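Local coordinates for SusD-like protein BACOVA_02651 (Bacteroides ovatus, PDB 5E75) that binds polysaccharide at the cell surface and probably captures xyloglucan there before its transport into the periplasm for degradation, at residues A[289-294]-A[410-415]; A[48-53]-A[419-424]; A[299-304]-A[309-314]. All coordinates share one frame; numbering follows the deposited sequence.

Interaction 1: A[289-294]-A[410-415]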
loop_
_atom_site.group_PDB
_atom_site.type_symbol
_atom_site.label_atom_id
_atom_site.label_comp_id
_atom_site.label_asym_id
_atom_site.label_seq_id
_atom_site.Cartn_x
_atom_site.Cartn_y
_atom_site.Cartn_z
ATOM N N LEU A 289 -4.959 15.488 -5.885
ATOM C CA LEU A 289 -6.246 16.120 -5.617
ATOM C C LEU A 289 -7.083 16.232 -6.886
ATOM O O LEU A 289 -8.306 16.090 -6.846
ATOM C CB LEU A 289 -6.074 17.488 -4.951
ATOM C CG LEU A 289 -5.594 17.428 -3.508
ATOM C CD1 LEU A 289 -5.123 18.810 -3.073
ATOM C CD2 LEU A 289 -6.676 16.905 -2.587
ATOM N N GLN A 290 -6.435 16.466 -8.019
ATOM C CA GLN A 290 -7.167 16.584 -9.275
ATOM C C GLN A 290 -7.707 15.251 -9.768
ATOM O O GLN A 290 -8.541 15.205 -10.669
ATOM C CB GLN A 290 -6.281 17.212 -10.352
ATOM C CG GLN A 290 -6.001 18.675 -10.106
ATOM C CD GLN A 290 -4.920 19.232 -11.015
ATOM O OE1 GLN A 290 -4.106 18.485 -11.565
ATOM N NE2 GLN A 290 -4.887 20.558 -11.146
ATOM N N GLN A 291 -7.231 14.143 -9.209
ATOM C CA GLN A 291 -7.745 12.834 -9.611
ATOM C C GLN A 291 -9.175 12.619 -9.130
ATOM O O GLN A 291 -9.941 11.880 -9.760
ATOM C CB GLN A 291 -6.870 11.679 -9.089
ATOM C CG GLN A 291 -5.425 11.721 -9.549
ATOM C CD GLN A 291 -5.288 11.871 -11.032
ATOM O OE1 GLN A 291 -4.766 12.878 -11.528
ATOM N NE2 GLN A 291 -5.763 10.896 -11.758
ATOM N N TYR A 292 -9.549 13.222 -8.008
ATOM C CA TYR A 292 -10.911 13.056 -7.520
ATOM C C TYR A 292 -11.887 13.794 -8.425
ATOM O O TYR A 292 -11.794 15.007 -8.615
ATOM C CB TYR A 292 -11.054 13.557 -6.080
ATOM C CG TYR A 292 -10.117 12.859 -5.118
ATOM C CD1 TYR A 292 -10.416 11.605 -4.598
ATOM C CD2 TYR A 292 -8.915 13.449 -4.758
ATOM C CE1 TYR A 292 -9.534 10.946 -3.738
ATOM C CE2 TYR A 292 -8.024 12.799 -3.905
ATOM C CZ TYR A 292 -8.348 11.561 -3.396
ATOM O OH TYR A 292 -7.458 10.924 -2.556
ATOM N N GLU A 293 -12.838 13.054 -8.967
ATOM C CA GLU A 293 -13.919 13.677 -9.720
ATOM C C GLU A 293 -14.710 14.574 -8.784
ATOM O O GLU A 293 -14.723 14.376 -7.575
ATOM C CB GLU A 293 -14.788 12.588 -10.347
ATOM C CG GLU A 293 -13.993 11.788 -11.394
ATOM C CD GLU A 293 -14.707 10.570 -11.943
ATOM O OE1 GLU A 293 -15.947 10.549 -11.949
ATOM O OE2 GLU A 293 -14.008 9.619 -12.369
ATOM N N LEU A 294 -15.351 15.591 -9.342
ATOM C CA LEU A 294 -16.064 16.579 -8.541
ATOM C C LEU A 294 -17.057 15.937 -7.576
ATOM O O LEU A 294 -17.152 16.361 -6.421
ATOM C CB LEU A 294 -16.777 17.577 -9.448
ATOM C CG LEU A 294 -17.533 18.719 -8.766
ATOM C CD1 LEU A 294 -16.657 19.503 -7.804
ATOM C CD2 LEU A 294 -18.076 19.621 -9.863
ATOM N N GLU A 410 -8.971 5.347 -11.097
ATOM C CA GLU A 410 -9.825 4.750 -10.089
ATOM C C GLU A 410 -8.993 4.164 -8.956
ATOM O O GLU A 410 -9.334 4.325 -7.780
ATOM C CB GLU A 410 -10.752 3.678 -10.683
ATOM C CG GLU A 410 -11.981 3.401 -9.807
ATOM C CD GLU A 410 -12.897 4.604 -9.678
ATOM O OE1 GLU A 410 -12.910 5.457 -10.605
ATOM O OE2 GLU A 410 -13.609 4.692 -8.658
ATOM N N ARG A 411 -7.889 3.494 -9.294
ATOM C CA ARG A 411 -7.031 2.947 -8.257
ATOM C C ARG A 411 -6.389 4.057 -7.429
ATOM O O ARG A 411 -6.320 3.951 -6.202
ATOM C CB ARG A 411 -5.973 2.018 -8.851
ATOM C CG ARG A 411 -6.545 0.710 -9.362
ATOM C CD ARG A 411 -5.451 -0.242 -9.823
ATOM N NE ARG A 411 -4.697 -0.746 -8.690
ATOM C CZ ARG A 411 -5.021 -1.815 -7.968
ATOM N NH1 ARG A 411 -6.030 -2.601 -8.292
ATOM N NH2 ARG A 411 -4.277 -2.154 -6.920
ATOM N N ARG A 412 -5.909 5.118 -8.062
ATOM C CA ARG A 412 -5.297 6.202 -7.302
ATOM C C ARG A 412 -6.251 6.754 -6.254
ATOM O O ARG A 412 -5.848 6.953 -5.096
ATOM C CB ARG A 412 -4.794 7.322 -8.224
ATOM C CG ARG A 412 -3.568 6.943 -9.035
ATOM C CD ARG A 412 -2.973 8.105 -9.815
ATOM N NE ARG A 412 -2.413 9.104 -8.906
ATOM C CZ ARG A 412 -2.043 10.337 -9.251
ATOM N NH1 ARG A 412 -2.158 10.777 -10.505
ATOM N NH2 ARG A 412 -1.576 11.158 -8.318
ATOM N N VAL A 413 -7.506 7.018 -6.640
ATOM C CA VAL A 413 -8.459 7.600 -5.715
ATOM C C VAL A 413 -8.999 6.589 -4.698
ATOM O O VAL A 413 -9.304 6.962 -3.574
ATOM C CB VAL A 413 -9.643 8.357 -6.412
ATOM C CG1 VAL A 413 -9.155 9.528 -7.250
ATOM C CG2 VAL A 413 -10.464 7.464 -7.269
ATOM N N GLU A 414 -9.102 5.326 -5.064
ATOM C CA GLU A 414 -9.540 4.324 -4.104
ATOM C C GLU A 414 -8.481 4.108 -3.028
ATOM O O GLU A 414 -8.830 3.908 -1.856
ATOM C CB GLU A 414 -9.873 3.016 -4.819
ATOM C CG GLU A 414 -10.427 1.924 -3.908
ATOM C CD GLU A 414 -11.748 2.248 -3.260
ATOM O OE1 GLU A 414 -12.499 3.119 -3.771
ATOM O OE2 GLU A 414 -12.063 1.602 -2.233
ATOM N N PHE A 415 -7.205 4.186 -3.403
ATOM C CA PHE A 415 -6.117 3.749 -2.506
ATOM C C PHE A 415 -5.164 4.858 -2.068
ATOM O O PHE A 415 -4.091 4.584 -1.536
ATOM C CB PHE A 415 -5.345 2.552 -3.092
ATOM C CG PHE A 415 -6.217 1.378 -3.330
ATOM C CD1 PHE A 415 -6.753 0.695 -2.256
ATOM C CD2 PHE A 415 -6.547 0.982 -4.601
ATOM C CE1 PHE A 415 -7.623 -0.355 -2.469
ATOM C CE2 PHE A 415 -7.386 -0.076 -4.818
ATOM C CZ PHE A 415 -7.924 -0.736 -3.754
HETATM O O HOH W 1 -7.829 8.400 -1.885
HETATM O O HOH W 2 -11.993 8.351 -10.516
#
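Val-413 of helix 404-415 lays its CG1 methyl over one face of the Tyr-292 ring, where helix 286-291 of this SusD-family fold gives way to loop. It is a CH-pi contact, with CG1 4.0 Å from the ring centroid of Tyr-292 and 28° off the normal. The same methyl touches Gln-291 CB at 3.6 Å, so one valine branch fills the angle between two consecutive residues. Placing CG1 anti to its carbonyl carbon (chi1 -61°) is what turns this branch toward 289-294, while CG2 packs toward Arg-299.

The second element is a stack of flat polar groups. The chain of Gln-291 bends at chi2 and brings CG over one face of the Arg-412 guanidinium, 3.5 Å above its plane; amide and guanidinium lie 15° from parallel. The charge of Arg-412 is met by a salt bridge to Asp-287, one helical turn before Gln-291, which helps to fix the flat group on which the glutamine rests.

Polar links run through water. One water donates to both Glu-293 OE2 and Glu-410 OE1, and Arg-391 forms salt bridges with the same two oxygens, probably offsetting the like charges of the carboxylates. The other lies in the ring plane of Tyr-292, 2.6 Å from its OH, and donates to Val-413 O at 2.7 Å.

Interaction 2: A[48-53]-A[419-424]. With EDO (1,2-ethanediol), chain E.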
loop_
_atom_site.group_PDB
_atom_site.type_symbol
_atom_site.label_atom_id
_atom_site.label_comp_id
_atom_site.label_asym_id
_atom_site.label_seq_id
_atom_site.Cartn_x
_atom_site.Cartn_y
_atom_site.Cartn_z
ATOM N N ALA A 48 4.439 7.701 -5.441
ATOM C CA ALA A 48 3.309 7.757 -6.366
ATOM C C ALA A 48 2.791 9.178 -6.569
ATOM O O ALA A 48 1.903 9.393 -7.383
ATOM C CB ALA A 48 2.161 6.894 -5.854
ATOM N N ASN A 49 3.333 10.127 -5.816
ATOM C CA ASN A 49 2.802 11.487 -5.730
ATOM C C ASN A 49 1.403 11.541 -5.117
ATOM O O ASN A 49 0.582 12.384 -5.472
ATOM C CB ASN A 49 2.836 12.227 -7.082
ATOM C CG ASN A 49 2.813 13.735 -6.918
ATOM O OD1 ASN A 49 3.380 14.269 -5.967
ATOM N ND2 ASN A 49 2.185 14.428 -7.855
ATOM N N ASP A 50 1.128 10.673 -4.155
ATOM C CA ASP A 50 -0.107 10.821 -3.376
ATOM C C ASP A 50 -0.041 12.155 -2.634
ATOM O O ASP A 50 -1.039 12.869 -2.519
ATOM C CB ASP A 50 -0.252 9.720 -2.316
ATOM C CG ASP A 50 -0.731 8.372 -2.856
ATOM O OD1 ASP A 50 -0.853 8.141 -4.066
ATOM O OD2 ASP A 50 -0.954 7.480 -2.006
ATOM N N MET A 51 1.136 12.464 -2.099
ATOM C CA MET A 51 1.333 13.636 -1.245
ATOM C C MET A 51 2.795 14.074 -1.323
ATOM O O MET A 51 3.661 13.345 -1.838
ATOM C CB MET A 51 0.895 13.330 0.203
ATOM C CG MET A 51 1.923 12.588 1.065
ATOM S SD MET A 51 2.320 10.943 0.494
ATOM C CE MET A 51 3.648 10.580 1.586
ATOM N N TYR A 52 3.063 15.272 -0.819
ATOM C CA TYR A 52 4.387 15.870 -0.888
ATOM C C TYR A 52 4.635 16.771 0.305
ATOM O O TYR A 52 3.729 17.439 0.794
ATOM C CB TYR A 52 4.505 16.701 -2.177
ATOM C CG TYR A 52 5.820 17.436 -2.363
ATOM C CD1 TYR A 52 6.964 16.765 -2.770
ATOM C CD2 TYR A 52 5.907 18.806 -2.174
ATOM C CE1 TYR A 52 8.161 17.431 -2.955
ATOM C CE2 TYR A 52 7.112 19.475 -2.348
ATOM C CZ TYR A 52 8.217 18.787 -2.750
ATOM O OH TYR A 52 9.416 19.457 -2.927
ATOM N N SER A 53 5.877 16.757 0.767
ATOM C CA SER A 53 6.395 17.766 1.685
ATOM C C SER A 53 7.764 18.182 1.197
ATOM O O SER A 53 8.592 17.325 0.898
ATOM C CB SER A 53 6.563 17.190 3.086
ATOM O OG SER A 53 7.361 18.079 3.878
ATOM N N TYR A 419 -0.417 3.666 0.863
ATOM C CA TYR A 419 0.955 3.192 0.653
ATOM C C TYR A 419 1.019 2.057 -0.353
ATOM O O TYR A 419 1.854 1.166 -0.228
ATOM C CB TYR A 419 1.604 2.814 1.994
ATOM C CG TYR A 419 1.091 3.632 3.184
ATOM C CD1 TYR A 419 1.181 5.016 3.228
ATOM C CD2 TYR A 419 0.496 2.981 4.258
ATOM C CE1 TYR A 419 0.669 5.735 4.346
ATOM C CE2 TYR A 419 0.001 3.676 5.348
ATOM C CZ TYR A 419 0.080 5.037 5.372
ATOM O OH TYR A 419 -0.430 5.665 6.501
ATOM N N SER A 420 0.148 2.119 -1.358
ATOM C CA SER A 420 0.057 1.088 -2.377
ATOM C C SER A 420 0.201 1.609 -3.809
ATOM O O SER A 420 0.582 0.862 -4.698
ATOM C CB SER A 420 -1.285 0.366 -2.249
ATOM O OG SER A 420 -2.355 1.287 -2.334
ATOM N N ASN A 421 -0.119 2.868 -4.051
ATOM C CA ASN A 421 -0.166 3.356 -5.417
ATOM C C ASN A 421 1.169 3.255 -6.131
ATOM O O ASN A 421 1.188 2.985 -7.322
ATOM C CB ASN A 421 -0.716 4.788 -5.487
ATOM C CG ASN A 421 -2.218 4.866 -5.277
ATOM O OD1 ASN A 421 -2.954 3.901 -5.513
ATOM N ND2 ASN A 421 -2.676 6.026 -4.851
ATOM N N TRP A 422 2.288 3.449 -5.441
ATOM C CA TRP A 422 3.569 3.406 -6.145
ATOM C C TRP A 422 3.834 2.018 -6.721
ATOM O O TRP A 422 4.326 1.877 -7.836
ATOM C CB TRP A 422 4.748 3.843 -5.279
ATOM C CG TRP A 422 6.049 3.666 -6.033
ATOM C CD1 TRP A 422 7.110 2.884 -5.678
ATOM C CD2 TRP A 422 6.399 4.273 -7.289
ATOM N NE1 TRP A 422 8.106 2.961 -6.633
ATOM C CE2 TRP A 422 7.687 3.809 -7.630
ATOM C CE3 TRP A 422 5.750 5.155 -8.157
ATOM C CZ2 TRP A 422 8.319 4.192 -8.805
ATOM C CZ3 TRP A 422 6.376 5.529 -9.317
ATOM C CH2 TRP A 422 7.658 5.068 -9.625
ATOM N N TYR A 423 3.532 0.981 -5.945
ATOM C CA TYR A 423 3.788 -0.382 -6.402
ATOM C C TYR A 423 2.997 -0.683 -7.664
ATOM O O TYR A 423 3.502 -1.350 -8.572
ATOM C CB TYR A 423 3.455 -1.391 -5.289
ATOM C CG TYR A 423 4.264 -1.177 -4.021
ATOM C CD1 TYR A 423 5.590 -1.539 -3.992
ATOM C CD2 TYR A 423 3.693 -0.684 -2.847
ATOM C CE1 TYR A 423 6.350 -1.385 -2.851
ATOM C CE2 TYR A 423 4.462 -0.476 -1.709
ATOM C CZ TYR A 423 5.787 -0.846 -1.731
ATOM O OH TYR A 423 6.621 -0.730 -0.633
ATOM N N ASP A 424 1.763 -0.195 -7.732
ATOM C CA ASP A 424 0.950 -0.356 -8.928
ATOM C C ASP A 424 1.559 0.408 -10.109
ATOM O O ASP A 424 1.535 -0.081 -11.236
ATOM C CB ASP A 424 -0.473 0.133 -8.700
ATOM C CG ASP A 424 -1.227 -0.695 -7.714
ATOM O OD1 ASP A 424 -0.816 -1.830 -7.461
ATOM O OD2 ASP A 424 -2.265 -0.187 -7.234
HETATM C C1 EDO E . 6.631 13.162 0.323
HETATM O O1 EDO E . 7.511 14.321 0.211
HETATM C C2 EDO E . 7.286 11.894 0.891
HETATM O O2 EDO E . 8.008 11.197 -0.118
HETATM O O HOH W 3 -1.370 4.690 -2.129
#
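Asp-50 and Asn-421 join a loop near the N-terminal end of the SusD-family chain to the first turn of helix 421-431, more than 360 residues later. The loop follows helix 40-46, whose end is closed by a Schellman motif with Asn-49 at positive phi, and it runs into the short strand 51-52, paired antiparallel with 283-284.

The direct polar link is one nearly straight hydrogen bond: Asn-421 ND2 donates to Asp-50 OD1 over 2.9 Å, with an N-H...O angle of 172°. OD1 lies in the amide plane of the asparagine, whereas ND2 meets the syn side of OD1 from somewhat outside the carboxylate plane. The two flat groups are turned almost perpendicular, 81° apart. The other carboxylate oxygen, OD2, takes hydrogen bonds from Ser-45 OG and Met-417 N. A water donates to OD2 as well and accepts from Asn-421 N, linking the buried acid to a backbone N-H at the start of the helix. With both oxygens engaged, the carboxylate has little freedom to rotate.

Apolar contact is centred on Ala-48. Its CB methyl sits against the helix backbone, 3.5 Å from Trp-422 N, and also touches Asn-421 CB at 3.6 Å. Trp-422 has CG anti to its backbone N (chi1 175°), which sets the indole beside the N-terminal side of Ala-48, with CE3 3.9 Å from Ala-48 N. A backbone hydrogen bond between Trp-422 and Gly-44 adds to this join.

At the far end of the loop a 1,2-ethanediol, probably from the crystallisation liquor, lies beside the strand. Ser-53 N donates to its O1 at 3.0 Å.

Interaction 3: A[299-304]-A[309-314]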
loop_
_atom_site.group_PDB
_atom_site.type_symbol
_atom_site.label_atom_id
_atom_site.label_comp_id
_atom_site.label_asym_id
_atom_site.label_seq_id
_atom_site.Cartn_x
_atom_site.Cartn_y
_atom_site.Cartn_z
ATOM N N ARG A 299 -14.553 9.926 -0.938
ATOM C CA ARG A 299 -13.200 9.405 -0.942
ATOM C C ARG A 299 -12.182 10.535 -0.756
ATOM O O ARG A 299 -11.198 10.375 -0.031
ATOM C CB ARG A 299 -12.904 8.593 -2.206
ATOM C CG ARG A 299 -13.673 7.265 -2.269
ATOM C CD ARG A 299 -13.160 6.353 -3.379
ATOM N NE ARG A 299 -13.492 6.899 -4.683
ATOM C CZ ARG A 299 -13.506 6.213 -5.823
ATOM N NH1 ARG A 299 -13.177 4.934 -5.841
ATOM N NH2 ARG A 299 -13.866 6.826 -6.954
ATOM N N ARG A 300 -12.427 11.695 -1.354
ATOM C CA ARG A 300 -11.499 12.804 -1.168
ATOM C C ARG A 300 -11.439 13.192 0.311
ATOM O O ARG A 300 -10.359 13.287 0.880
ATOM C CB ARG A 300 -11.899 14.019 -2.018
ATOM C CG ARG A 300 -10.816 15.104 -2.016
ATOM C CD ARG A 300 -11.335 16.473 -2.420
ATOM N NE ARG A 300 -12.278 16.942 -1.415
ATOM C CZ ARG A 300 -13.325 17.724 -1.648
ATOM N NH1 ARG A 300 -13.576 18.207 -2.863
ATOM N NH2 ARG A 300 -14.119 18.042 -0.638
ATOM N N ASN A 301 -12.589 13.396 0.942
ATOM C CA ASN A 301 -12.581 13.856 2.336
ATOM C C ASN A 301 -11.965 12.836 3.285
ATOM O O ASN A 301 -11.315 13.214 4.286
ATOM C CB ASN A 301 -14.006 14.177 2.834
ATOM C CG ASN A 301 -14.553 15.465 2.291
ATOM O OD1 ASN A 301 -13.824 16.301 1.767
ATOM N ND2 ASN A 301 -15.870 15.637 2.421
ATOM N N ALA A 302 -12.179 11.546 3.014
ATOM C CA ALA A 302 -11.612 10.520 3.876
ATOM C C ALA A 302 -10.110 10.372 3.691
ATOM O O ALA A 302 -9.452 9.686 4.465
ATOM C CB ALA A 302 -12.301 9.176 3.645
ATOM N N THR A 303 -9.570 10.983 2.644
ATOM C CA THR A 303 -8.143 10.866 2.359
ATOM C C THR A 303 -7.344 12.121 2.754
ATOM O O THR A 303 -6.273 12.003 3.386
ATOM C CB THR A 303 -7.890 10.484 0.881
ATOM O OG1 THR A 303 -8.656 9.318 0.562
ATOM C CG2 THR A 303 -6.443 10.176 0.645
ATOM N N PHE A 304 -7.848 13.295 2.377
ATOM C CA PHE A 304 -7.214 14.581 2.700
ATOM C C PHE A 304 -8.231 15.570 3.233
ATOM O O PHE A 304 -9.350 15.633 2.746
ATOM C CB PHE A 304 -6.573 15.216 1.450
ATOM C CG PHE A 304 -5.547 14.350 0.796
ATOM C CD1 PHE A 304 -4.296 14.169 1.372
ATOM C CD2 PHE A 304 -5.847 13.687 -0.386
ATOM C CE1 PHE A 304 -3.356 13.332 0.773
ATOM C CE2 PHE A 304 -4.921 12.864 -0.993
ATOM C CZ PHE A 304 -3.662 12.675 -0.411
ATOM N N SER A 309 -14.169 21.250 4.707
ATOM C CA SER A 309 -14.665 19.892 4.875
ATOM C C SER A 309 -14.946 19.599 6.340
ATOM O O SER A 309 -14.145 19.946 7.216
ATOM C CB SER A 309 -13.670 18.861 4.335
ATOM O OG SER A 309 -13.615 18.943 2.911
ATOM N N TYR A 310 -16.092 18.963 6.576
ATOM C CA TYR A 310 -16.592 18.642 7.914
ATOM C C TYR A 310 -16.561 17.146 8.202
ATOM O O TYR A 310 -16.885 16.327 7.351
ATOM C CB TYR A 310 -18.017 19.208 8.113
ATOM C CG TYR A 310 -18.653 18.814 9.428
ATOM C CD1 TYR A 310 -18.301 19.433 10.623
ATOM C CD2 TYR A 310 -19.588 17.802 9.478
ATOM C CE1 TYR A 310 -18.880 19.058 11.817
ATOM C CE2 TYR A 310 -20.164 17.420 10.661
ATOM C CZ TYR A 310 -19.804 18.045 11.826
ATOM O OH TYR A 310 -20.387 17.634 13.017
ATOM N N TYR A 311 -16.137 16.823 9.416
ATOM C CA TYR A 311 -15.995 15.449 9.895
ATOM C C TYR A 311 -16.773 15.288 11.197
ATOM O O TYR A 311 -16.351 15.788 12.235
ATOM C CB TYR A 311 -14.507 15.132 10.119
ATOM C CG TYR A 311 -13.709 15.286 8.853
ATOM C CD1 TYR A 311 -13.331 16.532 8.391
ATOM C CD2 TYR A 311 -13.361 14.180 8.096
ATOM C CE1 TYR A 311 -12.642 16.682 7.202
ATOM C CE2 TYR A 311 -12.672 14.311 6.905
ATOM C CZ TYR A 311 -12.302 15.567 6.463
ATOM O OH TYR A 311 -11.618 15.778 5.286
ATOM N N SER A 312 -17.884 14.560 11.171
ATOM C CA SER A 312 -18.679 14.376 12.385
ATOM C C SER A 312 -17.983 13.498 13.407
ATOM O O SER A 312 -18.309 13.549 14.599
ATOM C CB SER A 312 -20.020 13.756 12.037
ATOM O OG SER A 312 -19.834 12.495 11.440
ATOM N N TYR A 313 -17.002 12.723 12.947
ATOM C CA TYR A 313 -16.393 11.658 13.744
ATOM C C TYR A 313 -14.975 11.990 14.232
ATOM O O TYR A 313 -14.288 11.136 14.811
ATOM C CB TYR A 313 -16.413 10.351 12.937
ATOM C CG TYR A 313 -15.673 10.379 11.608
ATOM C CD1 TYR A 313 -16.311 10.750 10.431
ATOM C CD2 TYR A 313 -14.349 9.994 11.533
ATOM C CE1 TYR A 313 -15.636 10.762 9.211
ATOM C CE2 TYR A 313 -13.665 10.011 10.327
ATOM C CZ TYR A 313 -14.311 10.396 9.171
ATOM O OH TYR A 313 -13.611 10.381 7.974
ATOM N N ILE A 314 -14.564 13.238 13.998
ATOM C CA ILE A 314 -13.321 13.791 14.515
ATOM C C ILE A 314 -13.708 14.961 15.431
ATOM O O ILE A 314 -14.609 15.715 15.093
ATOM C CB ILE A 314 -12.416 14.298 13.356
ATOM C CG1 ILE A 314 -12.097 13.165 12.365
ATOM C CG2 ILE A 314 -11.133 14.928 13.902
ATOM C CD1 ILE A 314 -11.263 12.027 12.957
#
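Arg-300 and Asn-301, in the last turns of helix 297-303, meet Ser-309, the loop residue just before strand 310-311. Arg-300 bends at chi3 and sends NH2 to Asn-301 OD1, 3.0 Å away and in the guanidinium plane. Ser-309 OG donates to the same oxygen at 2.9 Å, from above the carbonyl plane of Asn-301 rather than along a lone pair. The two donors reach OD1 from opposite faces, so the asparagine side chain is gripped between its helix neighbour and the incoming loop.

The main chain of Asn-301 supplies the second link. Its O accepts from Tyr-311 OH at 2.8 Å and lies at the edge of the phenol ring, in its plane; CE2 of Tyr-311 is only 3.1 Å from this oxygen. Further on, Phe-304 O stands 3.4 Å from Tyr-311 OH, while the phenyl ring of Phe-304 packs on Met-288 and Leu-289.

The contact thus joins helix 297-303 to a short two-stranded sheet: Phe-305 meets the Tyr-311 ring edge-to-face, strand 321-322 pairs antiparallel with 310-311, and helix 286-291 takes the Phe-304 side of helix 297-303.

How the interactions relate
Interactions 1 and 2 share a neighbourhood because helices 404-415 and 421-431 follow each other in the chain; the salt bridge from Arg-411 to Asp-424 ties them together. Arg-299, in the first segment of interaction 3, makes salt bridges with Glu-410 and Glu-414 of interaction 1, and Tyr-292 packs on Thr-303. All three contacts are largely buried, but interaction 2 lies closest to the chain's centre and interaction 3 farthest out, with exposed residues on its hairpin. Their chemistry also differs: interaction 1 relies on methyl-ring and stacked contacts, with its polar links passing through water, interaction 2 combines a carboxylate-amide bond with alanine packing, and interaction 3 depends on hydroxyl donors.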